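Local coordinates for protein thiosulfate reductase (Thermus thermophilus, PDB 2VPZ) that probably catalyses redox conversion of sulfur compounds such as thiosulfate or polysulfide, using a molybdenum centre with molybdopterin guanine dinucleotide and a 4Fe-4S cluster, at residues 372-377 against 544-549; 497-502 against 563-568; 502-507 against 557-562. All coordinates share one frame; numbering follows the deposited sequence.

Contact 1 is a surface contact, whereas contact 3 is buried and contact 2 lies between the two. Contacts 2 and 3 share I502 and both use strand 501-503: contact 2 pairs it with strand 563-565, and contact 3 sets its continuation against the end of helix 555-560, the helix just before that partner strand. Contact 1 sits one helix earlier, on 540-551, and touches contact 3 where L548 CD1 packs 3.3 Å from M558 CB. The chemistry follows the place: an arginine gripping a loop carbonyl in contact 1, a ladder of backbone bonds in contact 2, and one backbone bond flanked by mostly apolar side chains in contact 3.

Contact 1: residues 372-377 against 544-549; sequences EKYPLP and LETRLQ
A loop-to-helix contact at the protein surface, about 28 Å from the centre of the chain, joins 372-377 to helix 540-551 through R547 and T546. R547 carries the polar part. Its NE donates to the main-chain O of E372 at 3.0 Å, and the N-H...O angle of 173° makes the bond nearly straight. The acceptor lies in the guanidinium plane, whereas NE stands above the plane of the E372 carbonyl. A bend at chi3 (55°) brings NE back over the loop, and NH2 ends 3.9 Å from K373 CA. The two terminal nitrogens have partners of their own: NH1 forms a salt bridge with D491, and NH2 makes a weak hydrogen bond to L371 O. One helix side chain thus ties an irregular loop of the molybdopterin oxidoreductase family region, between helices 341-354 and 423-426, to a helix 167 residues further on. An alanine in place of R547 would probably leave E372 O and D491 without this partner, the loop then held here mainly by the Y374 and P375 contacts with T546. The apolar part belongs to Y374, whose ring crosses the T546 side chain at about a right angle. CD1 lies 3.7 Å from T546 CG2, and CE1 lies 3.7 Å from T546 OG1, so both branches of the threonine approach the CD1-CE1 bond of the ring. W537 meets this ring edge-to-face, and the ring of Y543 lies almost parallel to it. P375 adds to the patch, with CD 3.9 Å from T546 CG2.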
ATOM      1  N   GLU A 372      56.885  -4.850  10.921  1.00 58.41           N
ATOM      2  CA  GLU A 372      57.999  -5.744  10.987  1.00 59.27           C
ATOM      3  C   GLU A 372      57.958  -6.745  12.147  1.00 58.29           C
ATOM      4  O   GLU A 372      57.603  -6.384  13.266  1.00 57.95           O
ATOM      5  CB  GLU A 372      59.216  -4.838  10.924  1.00 60.83           C
ATOM      6  CG  GLU A 372      60.390  -5.186  11.709  1.00 65.26           C
ATOM      7  CD  GLU A 372      61.611  -4.762  10.953  1.00 68.34           C
ATOM      8  OE1 GLU A 372      62.241  -3.742  11.330  1.00 69.90           O
ATOM      9  OE2 GLU A 372      61.900  -5.454   9.949  1.00 69.57           O
ATOM     10  N   LYS A 373      58.265  -8.014  11.863  1.00 57.73           N
ATOM     11  CA  LYS A 373      58.234  -9.058  12.889  1.00 57.69           C
ATOM     12  C   LYS A 373      59.192  -8.772  14.049  1.00 57.12           C
ATOM     13  O   LYS A 373      60.117  -7.974  13.912  1.00 57.35           O
ATOM     14  CB  LYS A 373      58.503 -10.456  12.280  1.00 58.57           C
ATOM     15  CG  LYS A 373      57.295 -11.059  11.534  1.00 60.18           C
ATOM     16  CD  LYS A 373      57.644 -12.319  10.742  1.00 61.84           C
ATOM     17  CE  LYS A 373      57.893 -13.539  11.652  1.00 64.10           C
ATOM     18  NZ  LYS A 373      56.647 -14.169  12.257  1.00 65.61           N
ATOM     19  N   TYR A 374      58.945  -9.385  15.201  1.00 55.83           N
ATOM     20  CA  TYR A 374      59.806  -9.203  16.362  1.00 54.70           C
ATOM     21  C   TYR A 374      61.038 -10.080  16.034  1.00 54.89           C
ATOM     22  O   TYR A 374      60.844 -11.260  15.714  1.00 55.32           O
ATOM     23  CB  TYR A 374      59.085  -9.689  17.616  1.00 54.08           C
ATOM     24  CG  TYR A 374      59.859  -9.459  18.884  1.00 53.68           C
ATOM     25  CD1 TYR A 374      59.534  -8.413  19.741  1.00 54.07           C
ATOM     26  CD2 TYR A 374      60.918 -10.302  19.236  1.00 53.20           C
ATOM     27  CE1 TYR A 374      60.238  -8.204  20.933  1.00 54.83           C
ATOM     28  CE2 TYR A 374      61.643 -10.108  20.431  1.00 53.96           C
ATOM     29  CZ  TYR A 374      61.295  -9.056  21.283  1.00 54.79           C
ATOM     30  OH  TYR A 374      61.966  -8.852  22.480  1.00 55.25           O
ATOM     31  N   PRO A 375      62.301  -9.539  16.135  1.00 54.45           N
ATOM     32  CA  PRO A 375      63.567 -10.243  15.834  1.00 53.38           C
ATOM     33  C   PRO A 375      63.908 -11.527  16.587  1.00 53.33           C
ATOM     34  O   PRO A 375      64.122 -11.527  17.803  1.00 53.01           O
ATOM     35  CB  PRO A 375      64.654  -9.178  16.040  1.00 53.66           C
ATOM     36  CG  PRO A 375      63.899  -7.881  16.261  1.00 54.36           C
ATOM     37  CD  PRO A 375      62.608  -8.332  16.906  1.00 53.85           C
ATOM     38  N   LEU A 376      64.017 -12.613  15.835  1.00 52.55           N
ATOM     39  CA  LEU A 376      64.264 -13.903  16.442  1.00 52.62           C
ATOM     40  C   LEU A 376      65.020 -14.897  15.545  1.00 52.24           C
ATOM     41  O   LEU A 376      65.162 -14.682  14.322  1.00 51.41           O
ATOM     42  CB  LEU A 376      62.911 -14.541  16.846  1.00 52.96           C
ATOM     43  CG  LEU A 376      61.842 -13.968  17.807  1.00 53.26           C
ATOM     44  CD1 LEU A 376      60.607 -14.916  17.825  1.00 53.60           C
ATOM     45  CD2 LEU A 376      62.408 -13.811  19.239  1.00 53.49           C
ATOM     46  N   PRO A 377      65.558 -15.973  16.163  1.00 52.01           N
ATOM     47  CA  PRO A 377      66.271 -16.987  15.383  1.00 52.43           C
ATOM     48  C   PRO A 377      65.209 -17.683  14.474  1.00 53.90           C
ATOM     49  O   PRO A 377      64.017 -17.706  14.833  1.00 53.76           O
ATOM     50  CB  PRO A 377      66.798 -17.985  16.424  1.00 51.52           C
ATOM     51  CG  PRO A 377      66.662 -17.321  17.778  1.00 50.99           C
ATOM     52  CD  PRO A 377      65.806 -16.083  17.609  1.00 50.97           C
ATOM     53  N   LEU A 544      55.119  -5.497  21.864  1.00 53.88           N
ATOM     54  CA  LEU A 544      54.343  -4.555  21.059  1.00 53.45           C
ATOM     55  C   LEU A 544      55.119  -3.221  20.799  1.00 54.28           C
ATOM     56  O   LEU A 544      54.945  -2.602  19.743  1.00 54.32           O
ATOM     57  CB  LEU A 544      52.925  -4.330  21.694  1.00 53.18           C
ATOM     58  CG  LEU A 544      52.020  -5.546  22.062  1.00 52.04           C
ATOM     59  CD1 LEU A 544      50.832  -5.137  22.968  1.00 51.32           C
ATOM     60  CD2 LEU A 544      51.503  -6.256  20.787  1.00 50.66           C
ATOM     61  N   GLU A 545      55.984  -2.801  21.726  1.00 55.51           N
ATOM     62  CA  GLU A 545      56.797  -1.564  21.555  1.00 56.33           C
ATOM     63  C   GLU A 545      57.867  -1.703  20.426  1.00 56.31           C
ATOM     64  O   GLU A 545      58.156  -0.726  19.743  1.00 56.15           O
ATOM     65  CB  GLU A 545      57.474  -1.108  22.876  1.00 57.36           C
ATOM     66  CG  GLU A 545      56.531  -0.725  24.056  1.00 59.72           C
ATOM     67  CD  GLU A 545      56.186   0.775  24.157  1.00 60.69           C
ATOM     68  OE1 GLU A 545      56.095   1.446  23.111  1.00 59.73           O
ATOM     69  OE2 GLU A 545      55.980   1.260  25.309  1.00 61.99           O
ATOM     70  N   THR A 546      58.424  -2.905  20.248  1.00 56.95           N
ATOM     71  CA  THR A 546      59.433  -3.208  19.223  1.00 57.31           C
ATOM     72  C   THR A 546      58.905  -3.050  17.760  1.00 57.72           C
ATOM     73  O   THR A 546      59.554  -2.381  16.921  1.00 58.77           O
ATOM     74  CB  THR A 546      60.037  -4.667  19.487  1.00 57.72           C
ATOM     75  OG1 THR A 546      60.988  -4.611  20.547  1.00 58.40           O
ATOM     76  CG2 THR A 546      60.649  -5.261  18.218  1.00 58.41           C
ATOM     77  N   ARG A 547      57.721  -3.595  17.459  1.00 57.23           N
ATOM     78  CA  ARG A 547      57.069  -3.488  16.140  1.00 56.58           C
ATOM     79  C   ARG A 547      56.567  -2.019  15.890  1.00 57.97           C
ATOM     80  O   ARG A 547      56.547  -1.535  14.741  1.00 59.37           O
ATOM     81  CB  ARG A 547      55.908  -4.534  16.035  1.00 55.24           C
ATOM     82  CG  ARG A 547      56.163  -5.895  16.797  1.00 51.83           C
ATOM     83  CD  ARG A 547      55.245  -7.083  16.344  1.00 50.61           C
ATOM     84  NE  ARG A 547      55.277  -7.363  14.906  1.00 49.34           N
ATOM     85  CZ  ARG A 547      54.326  -7.959  14.197  1.00 48.84           C
ATOM     86  NH1 ARG A 547      53.219  -8.364  14.789  1.00 48.34           N
ATOM     87  NH2 ARG A 547      54.452  -8.131  12.876  1.00 48.16           N
ATOM     88  N   LEU A 548      56.230  -1.292  16.954  1.00 59.05           N
ATOM     89  CA  LEU A 548      55.768   0.086  16.828  1.00 60.42           C
ATOM     90  C   LEU A 548      56.991   1.046  16.600  1.00 61.99           C
ATOM     91  O   LEU A 548      56.866   2.079  15.922  1.00 63.04           O
ATOM     92  CB  LEU A 548      54.814   0.437  18.016  1.00 59.49           C
ATOM     93  CG  LEU A 548      53.495  -0.398  17.893  1.00 58.16           C
ATOM     94  CD1 LEU A 548      52.414   0.076  18.885  1.00 56.60           C
ATOM     95  CD2 LEU A 548      52.961  -0.322  16.440  1.00 57.17           C
ATOM     96  N   GLN A 549      58.170   0.642  17.084  1.00 62.63           N
ATOM     97  CA  GLN A 549      59.445   1.374  16.848  1.00 63.37           C
ATOM     98  C   GLN A 549      59.637   1.421  15.325  1.00 63.60           C
ATOM     99  O   GLN A 549      59.813   2.495  14.719  1.00 63.72           O
ATOM    100  CB  GLN A 549      60.620   0.598  17.452  1.00 63.96           C
ATOM    101  CG  GLN A 549      61.204   1.207  18.713  1.00 65.83           C
ATOM    102  CD  GLN A 549      61.813   0.176  19.664  1.00 66.87           C
ATOM    103  OE1 GLN A 549      62.362  -0.842  19.219  1.00 67.37           O
ATOM    104  NE2 GLN A 549      61.731   0.439  20.966  1.00 66.76           N
TER

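Contact 2: residues 497-502 against 563-568; sequences HKTPFI and TLVQRG
I502 lies alongside L564 on one face of the sheet, both side chains pointing the same way, with CD1 of I502 3.9 Å from CD2 of L564. The two belong to a three-stranded antiparallel sheet in which strand 501-503 is central, between 493-495 and 563-565. I502 and L564 form a hydrogen-bonded pair: L564 N donates to I502 O at 2.6 Å, and the return bond from I502 N reaches a less surely placed L564 O. F501 and V565 are the adjoining non-hydrogen-bonded pair, their side chains on the opposite face, where F501 CB comes 4.1 Å from V565 CG2. The F501 ring then turns away from V565. Its CG sits between the backbone N and carbonyl carbon (chi1 59°), the ring edge faces H497 CG and T499 O, and CE2 lies over one face of the H497 imidazole. On its other flank CD1 meets T563 CG2 at 3.4 Å, obliquely. T563 OG1 is hydrogen-bonded to Y68 OH and N71 OD1, and the F501 side chain is about 8 Å from that of C51, a ligand of the 4Fe-4S cluster, which places the F501 face of the sheet near the cluster-binding region. The I502 face is covered by L551 of helix 540-551, and Q566 NE2, hydrogen-bonded to Y370 O, lies 3.8 Å from I502 CD1. Beyond the paired residues, P500 O still holds Q566 N at 2.9 Å, with N-H...O 171° and the donor nearly along the C=O axis.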
ATOM      1  N   HIS A 497      44.145  -5.422   2.094  1.00 47.53           N
ATOM      2  CA  HIS A 497      42.980  -4.645   1.683  1.00 48.37           C
ATOM      3  C   HIS A 497      43.299  -3.575   0.623  1.00 50.07           C
ATOM      4  O   HIS A 497      44.455  -3.299   0.311  1.00 51.53           O
ATOM      5  CB  HIS A 497      42.441  -3.944   2.986  1.00 49.40           C
ATOM      6  CG  HIS A 497      41.076  -3.346   2.912  1.00 49.82           C
ATOM      7  ND1 HIS A 497      40.843  -2.032   2.589  1.00 49.86           N
ATOM      8  CD2 HIS A 497      39.876  -3.881   3.132  1.00 49.62           C
ATOM      9  CE1 HIS A 497      39.560  -1.778   2.598  1.00 49.95           C
ATOM     10  NE2 HIS A 497      38.944  -2.897   2.930  1.00 50.33           N
ATOM     11  N   LYS A 498      42.240  -2.965   0.082  1.00 50.66           N
ATOM     12  CA  LYS A 498      42.368  -1.845  -0.877  1.00 50.05           C
ATOM     13  C   LYS A 498      43.428  -0.887  -0.204  1.00 48.88           C
ATOM     14  O   LYS A 498      44.422  -0.497  -0.830  1.00 48.10           O
ATOM     15  CB  LYS A 498      40.999  -1.154  -1.020  1.00 51.54           C
ATOM     16  CG  LYS A 498      40.753  -0.283  -2.277  1.00 53.91           C
ATOM     17  CD  LYS A 498      39.343   0.371  -2.287  1.00 56.16           C
ATOM     18  CE  LYS A 498      38.533   0.032  -3.555  1.00 58.69           C
ATOM     19  NZ  LYS A 498      37.779   1.220  -4.127  1.00 61.40           N
ATOM     20  N   THR A 499      43.190  -0.536   1.065  1.00 47.71           N
ATOM     21  CA  THR A 499      44.078   0.279   1.906  1.00 47.03           C
ATOM     22  C   THR A 499      44.480  -0.600   3.126  1.00 46.61           C
ATOM     23  O   THR A 499      43.815  -0.532   4.170  1.00 46.45           O
ATOM     24  CB  THR A 499      43.380   1.590   2.433  1.00 46.98           C
ATOM     25  OG1 THR A 499      42.378   1.265   3.387  1.00 47.86           O
ATOM     26  CG2 THR A 499      42.778   2.374   1.258  1.00 45.63           C
ATOM     27  N   PRO A 500      45.588  -1.394   3.017  1.00 45.76           N
ATOM     28  CA  PRO A 500      46.030  -2.264   4.123  1.00 44.17           C
ATOM     29  C   PRO A 500      46.001  -1.587   5.491  1.00 43.27           C
ATOM     30  O   PRO A 500      46.324  -0.411   5.567  1.00 43.59           O
ATOM     31  CB  PRO A 500      47.462  -2.667   3.758  1.00 44.24           C
ATOM     32  CG  PRO A 500      47.635  -2.331   2.302  1.00 45.19           C
ATOM     33  CD  PRO A 500      46.666  -1.173   2.042  1.00 45.80           C
ATOM     34  N   PHE A 501      45.640  -2.292   6.563  1.00 41.46           N
ATOM     35  CA  PHE A 501      45.646  -1.684   7.880  1.00 40.52           C
ATOM     36  C   PHE A 501      46.065  -2.602   9.033  1.00 40.89           C
ATOM     37  O   PHE A 501      46.120  -3.829   8.888  1.00 40.59           O
ATOM     38  CB  PHE A 501      44.309  -0.939   8.179  1.00 41.98           C
ATOM     39  CG  PHE A 501      43.050  -1.818   8.119  1.00 41.16           C
ATOM     40  CD1 PHE A 501      42.479  -2.340   9.291  1.00 41.50           C
ATOM     41  CD2 PHE A 501      42.437  -2.116   6.890  1.00 40.45           C
ATOM     42  CE1 PHE A 501      41.312  -3.153   9.251  1.00 41.65           C
ATOM     43  CE2 PHE A 501      41.271  -2.925   6.820  1.00 41.29           C
ATOM     44  CZ  PHE A 501      40.709  -3.445   8.006  1.00 41.61           C
ATOM     45  N   ILE A 502      46.375  -1.999  10.171  1.00 41.75           N
ATOM     46  CA  ILE A 502      46.831  -2.689  11.371  1.00 42.58           C
ATOM     47  C   ILE A 502      45.924  -2.333  12.567  1.00 42.80           C
ATOM     48  O   ILE A 502      45.636  -1.153  12.801  1.00 42.80           O
ATOM     49  CB  ILE A 502      48.332  -2.282  11.668  1.00 42.44           C
ATOM     50  CG1 ILE A 502      49.197  -2.554  10.443  1.00 43.52           C
ATOM     51  CG2 ILE A 502      48.865  -3.024  12.919  1.00 44.20           C
ATOM     52  CD1 ILE A 502      50.630  -1.960  10.494  1.00 45.76           C
ATOM     53  N   THR A 563      43.365   1.669  15.081  1.00 51.43           N
ATOM     54  CA  THR A 563      43.682   1.137  13.739  1.00 51.01           C
ATOM     55  C   THR A 563      44.714   2.014  12.956  1.00 51.35           C
ATOM     56  O   THR A 563      44.715   3.227  13.119  1.00 50.22           O
ATOM     57  CB  THR A 563      42.429   1.093  12.797  1.00 48.43           C
ATOM     58  OG1 THR A 563      41.303   0.619  13.495  1.00 47.86           O
ATOM     59  CG2 THR A 563      42.711   0.216  11.552  1.00 48.66           C
ATOM     60  N   LEU A 564      45.552   1.398  12.114  1.00 51.26           N
ATOM     61  CA  LEU A 564      46.515   2.128  11.271  1.00 50.80           C
ATOM     62  C   LEU A 564      46.396   1.691   9.763  1.00 50.65           C
ATOM     63  O   LEU A 564      46.522   0.480   9.459  1.00 51.37           O
ATOM     64  CB  LEU A 564      47.992   1.996  11.805  1.00 52.09           C
ATOM     65  CG  LEU A 564      49.183   2.789  11.170  1.00 53.03           C
ATOM     66  CD1 LEU A 564      50.095   3.459  12.231  1.00 53.59           C
ATOM     67  CD2 LEU A 564      50.028   1.862  10.255  1.00 53.65           C
ATOM     68  N   VAL A 565      46.068   2.645   8.874  1.00 50.51           N
ATOM     69  CA  VAL A 565      45.934   2.470   7.405  1.00 51.48           C
ATOM     70  C   VAL A 565      47.226   2.987   6.724  1.00 53.66           C
ATOM     71  O   VAL A 565      47.758   4.073   7.048  1.00 55.23           O
ATOM     72  CB  VAL A 565      44.689   3.244   6.732  1.00 50.36           C
ATOM     73  CG1 VAL A 565      44.447   2.720   5.273  1.00 49.42           C
ATOM     74  CG2 VAL A 565      43.417   3.058   7.575  1.00 48.65           C
ATOM     75  N   GLN A 566      47.716   2.154   5.806  1.00 53.88           N
ATOM     76  CA  GLN A 566      48.916   2.347   5.027  1.00 55.18           C
ATOM     77  C   GLN A 566      48.656   2.459   3.534  1.00 57.31           C
ATOM     78  O   GLN A 566      47.561   2.157   3.052  1.00 55.93           O
ATOM     79  CB  GLN A 566      49.854   1.165   5.234  1.00 52.67           C
ATOM     80  CG  GLN A 566      50.381   0.939   6.605  1.00 51.68           C
ATOM     81  CD  GLN A 566      51.508  -0.045   6.542  1.00 50.38           C
ATOM     82  OE1 GLN A 566      51.629  -0.721   5.510  1.00 51.01           O
ATOM     83  NE2 GLN A 566      52.330  -0.140   7.580  1.00 50.22           N
ATOM     84  N   ARG A 567      49.657   2.866   2.765  1.00 60.32           N
ATOM     85  CA  ARG A 567      49.397   2.956   1.356  1.00 62.55           C
ATOM     86  C   ARG A 567      49.754   1.695   0.576  1.00 63.87           C
ATOM     87  O   ARG A 567      50.816   1.077   0.778  1.00 65.90           O
ATOM     88  CB  ARG A 567      50.050   4.184   0.703  1.00 64.16           C
ATOM     89  CG  ARG A 567      49.349   4.594  -0.594  1.00 66.66           C
ATOM     90  CD  ARG A 567      50.045   5.797  -1.220  1.00 68.88           C
ATOM     91  NE  ARG A 567      50.016   6.970  -0.337  1.00 70.63           N
ATOM     92  CZ  ARG A 567      51.047   7.472   0.343  1.00 72.14           C
ATOM     93  NH1 ARG A 567      52.254   6.928   0.273  1.00 72.12           N
ATOM     94  NH2 ARG A 567      50.857   8.546   1.113  1.00 73.05           N
ATOM     95  N   GLY A 568      48.830   1.321  -0.308  1.00 63.36           N
ATOM     96  CA  GLY A 568      48.961   0.167  -1.171  1.00 64.96           C
ATOM     97  C   GLY A 568      48.362   0.334  -2.551  1.00 65.00           C
ATOM     98  O   GLY A 568      48.285   1.452  -3.096  1.00 65.36           O
TER

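Contact 3: residues 502-507 against 557-562; sequences IQLRTP and TMKGMG
Backbone hydrogen bonding joins L504 to G562: L504 N donates to G562 O at 3.0 Å. The N-H...O angle is 146°. Q503 CA also approaches this oxygen, at 3.6 Å. G562 is buried, and it follows M561, the first residue to leave helical geometry after helix 555-560.

Apolar contact is supplied chiefly by L504. Its CB points toward the helix and meets M558 SD at 4.3 Å, a loose approach, while CD1 reaches K559 CG at 4.5 Å. M558 also touches L548 of helix 540-551.

Strands 501-503 and 563-565 pair antiparallel: strand 501-503 runs on into 504-507, and the chain returns through helices 518-528, 540-551 and 555-560 before entering strand 563-565, its neighbour in the sheet. G562 therefore stands at the turn from helix to strand, and the bond to L504 lies two residues along from the I502-L564 pair of contact 2. On the side away from the helix, Q503 NE2 bonds to R50 O, and the Q503 side chain is about 8 Å from the bound 4Fe-4S cluster. R505 also points that way and forms salt bridges with E45 and D490.

Mixed polar and aliphatic contact occurs where T506 crosses K559 at about a right angle. T506 OG1 lies 3.4 Å from K559 CD, and its CG2 is 4.0 Å from the same carbon. The lysine chain, bent at chi2, chi3 and chi4, ends with NZ hydrogen-bonded to Y489 OH.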
ATOM      1  N   ILE A 502      46.375  -1.999  10.171  1.00 41.75           N
ATOM      2  CA  ILE A 502      46.831  -2.689  11.371  1.00 42.58           C
ATOM      3  C   ILE A 502      45.924  -2.333  12.567  1.00 42.80           C
ATOM      4  O   ILE A 502      45.636  -1.153  12.801  1.00 42.80           O
ATOM      5  CB  ILE A 502      48.332  -2.282  11.668  1.00 42.44           C
ATOM      6  CG1 ILE A 502      49.197  -2.554  10.443  1.00 43.52           C
ATOM      7  CG2 ILE A 502      48.865  -3.024  12.919  1.00 44.20           C
ATOM      8  CD1 ILE A 502      50.630  -1.960  10.494  1.00 45.76           C
ATOM      9  N   GLN A 503      45.455  -3.340  13.304  1.00 41.48           N
ATOM     10  CA  GLN A 503      44.598  -3.088  14.473  1.00 41.73           C
ATOM     11  C   GLN A 503      45.241  -3.540  15.789  1.00 40.72           C
ATOM     12  O   GLN A 503      46.019  -4.490  15.799  1.00 40.62           O
ATOM     13  CB  GLN A 503      43.231  -3.772  14.328  1.00 43.92           C
ATOM     14  CG  GLN A 503      42.662  -3.887  12.923  1.00 46.39           C
ATOM     15  CD  GLN A 503      41.198  -4.325  12.890  1.00 48.05           C
ATOM     16  OE1 GLN A 503      40.348  -3.655  12.307  1.00 48.62           O
ATOM     17  NE2 GLN A 503      40.902  -5.454  13.530  1.00 49.23           N
ATOM     18  N   LEU A 504      44.895  -2.865  16.884  1.00 41.07           N
ATOM     19  CA  LEU A 504      45.394  -3.174  18.231  1.00 42.28           C
ATOM     20  C   LEU A 504      44.266  -3.254  19.292  1.00 43.67           C
ATOM     21  O   LEU A 504      43.411  -2.365  19.357  1.00 44.39           O
ATOM     22  CB  LEU A 504      46.450  -2.139  18.719  1.00 43.56           C
ATOM     23  CG  LEU A 504      47.317  -2.356  19.989  1.00 44.61           C
ATOM     24  CD1 LEU A 504      46.715  -1.680  21.239  1.00 44.63           C
ATOM     25  CD2 LEU A 504      47.522  -3.866  20.238  1.00 46.07           C
ATOM     26  N   ARG A 505      44.256  -4.331  20.083  1.00 44.10           N
ATOM     27  CA  ARG A 505      43.298  -4.502  21.170  1.00 44.69           C
ATOM     28  C   ARG A 505      44.049  -4.382  22.515  1.00 45.09           C
ATOM     29  O   ARG A 505      45.138  -4.963  22.724  1.00 44.66           O
ATOM     30  CB  ARG A 505      42.482  -5.819  21.098  1.00 43.40           C
ATOM     31  CG  ARG A 505      43.118  -7.099  21.679  1.00 42.63           C
ATOM     32  CD  ARG A 505      42.069  -8.164  22.122  1.00 41.73           C
ATOM     33  NE  ARG A 505      41.041  -8.443  21.127  1.00 42.85           N
ATOM     34  CZ  ARG A 505      40.837  -9.605  20.505  1.00 42.91           C
ATOM     35  NH1 ARG A 505      41.604 -10.645  20.770  1.00 42.71           N
ATOM     36  NH2 ARG A 505      39.862  -9.727  19.597  1.00 43.03           N
ATOM     37  N   THR A 506      43.446  -3.588  23.404  1.00 45.84           N
ATOM     38  CA  THR A 506      43.923  -3.244  24.737  1.00 47.29           C
ATOM     39  C   THR A 506      42.936  -3.759  25.802  1.00 47.22           C
ATOM     40  O   THR A 506      41.726  -3.786  25.566  1.00 46.81           O
ATOM     41  CB  THR A 506      44.054  -1.681  24.841  1.00 48.73           C
ATOM     42  OG1 THR A 506      45.120  -1.215  24.008  1.00 50.48           O
ATOM     43  CG2 THR A 506      44.257  -1.229  26.289  1.00 48.27           C
ATOM     44  N   PRO A 507      43.445  -4.233  26.975  1.00 47.00           N
ATOM     45  CA  PRO A 507      42.438  -4.698  27.944  1.00 46.53           C
ATOM     46  C   PRO A 507      41.423  -3.583  28.307  1.00 46.91           C
ATOM     47  O   PRO A 507      41.787  -2.400  28.339  1.00 47.57           O
ATOM     48  CB  PRO A 507      43.247  -5.096  29.172  1.00 47.59           C
ATOM     49  CG  PRO A 507      44.648  -5.403  28.670  1.00 47.51           C
ATOM     50  CD  PRO A 507      44.796  -4.710  27.312  1.00 47.13           C
ATOM     51  N   THR A 557      50.634   5.754  21.657  1.00 61.09           N
ATOM     52  CA  THR A 557      50.070   6.374  20.432  1.00 60.24           C
ATOM     53  C   THR A 557      49.219   5.373  19.620  1.00 58.54           C
ATOM     54  O   THR A 557      48.196   5.710  19.004  1.00 59.50           O
ATOM     55  CB  THR A 557      51.185   7.021  19.484  1.00 61.01           C
ATOM     56  OG1 THR A 557      52.124   7.757  20.272  1.00 63.45           O
ATOM     57  CG2 THR A 557      50.530   7.980  18.432  1.00 60.82           C
ATOM     58  N   MET A 558      49.622   4.107  19.642  1.00 56.41           N
ATOM     59  CA  MET A 558      48.844   3.098  18.971  1.00 55.28           C
ATOM     60  C   MET A 558      47.445   3.019  19.668  1.00 54.62           C
ATOM     61  O   MET A 558      46.422   2.883  18.982  1.00 54.07           O
ATOM     62  CB  MET A 558      49.535   1.735  18.999  1.00 55.66           C
ATOM     63  CG  MET A 558      49.424   0.929  17.685  1.00 56.36           C
ATOM     64  SD  MET A 558      47.975   1.355  16.677  1.00 58.62           S
ATOM     65  CE  MET A 558      48.644   2.677  15.627  1.00 58.22           C
ATOM     66  N   LYS A 559      47.389   3.117  21.002  1.00 53.50           N
ATOM     67  CA  LYS A 559      46.133   3.055  21.768  1.00 53.54           C
ATOM     68  C   LYS A 559      45.228   4.244  21.404  1.00 54.52           C
ATOM     69  O   LYS A 559      43.985   4.149  21.414  1.00 54.80           O
ATOM     70  CB  LYS A 559      46.389   3.021  23.293  1.00 51.21           C
ATOM     71  CG  LYS A 559      47.389   1.953  23.743  1.00 50.07           C
ATOM     72  CD  LYS A 559      47.056   1.313  25.097  1.00 50.02           C
ATOM     73  CE  LYS A 559      47.891   1.879  26.244  1.00 50.60           C
ATOM     74  NZ  LYS A 559      48.199   0.875  27.328  1.00 50.83           N
ATOM     75  N   GLY A 560      45.871   5.353  21.049  1.00 55.68           N
ATOM     76  CA  GLY A 560      45.197   6.557  20.601  1.00 56.29           C
ATOM     77  C   GLY A 560      44.366   6.452  19.311  1.00 57.90           C
ATOM     78  O   GLY A 560      43.235   6.942  19.294  1.00 59.42           O
ATOM     79  N   MET A 561      44.889   5.827  18.239  1.00 59.43           N
ATOM     80  CA  MET A 561      44.215   5.611  16.912  1.00 60.35           C
ATOM     81  C   MET A 561      43.997   4.088  16.564  1.00 60.58           C
ATOM     82  O   MET A 561      44.396   3.630  15.473  1.00 61.96           O
ATOM     83  CB  MET A 561      45.027   6.286  15.776  1.00 61.27           C
ATOM     84  CG  MET A 561      46.479   6.637  16.148  1.00 62.36           C
ATOM     85  SD  MET A 561      47.752   5.501  15.529  1.00 64.09           S
ATOM     86  CE  MET A 561      47.419   5.529  13.735  1.00 61.45           C
ATOM     87  N   GLY A 562      43.389   3.368  17.515  1.00 57.79           N
ATOM     88  CA  GLY A 562      43.117   1.934  17.455  1.00 55.32           C
ATOM     89  C   GLY A 562      43.543   1.095  16.262  1.00 53.71           C
ATOM     90  O   GLY A 562      44.026  -0.059  16.406  1.00 55.30           O
TER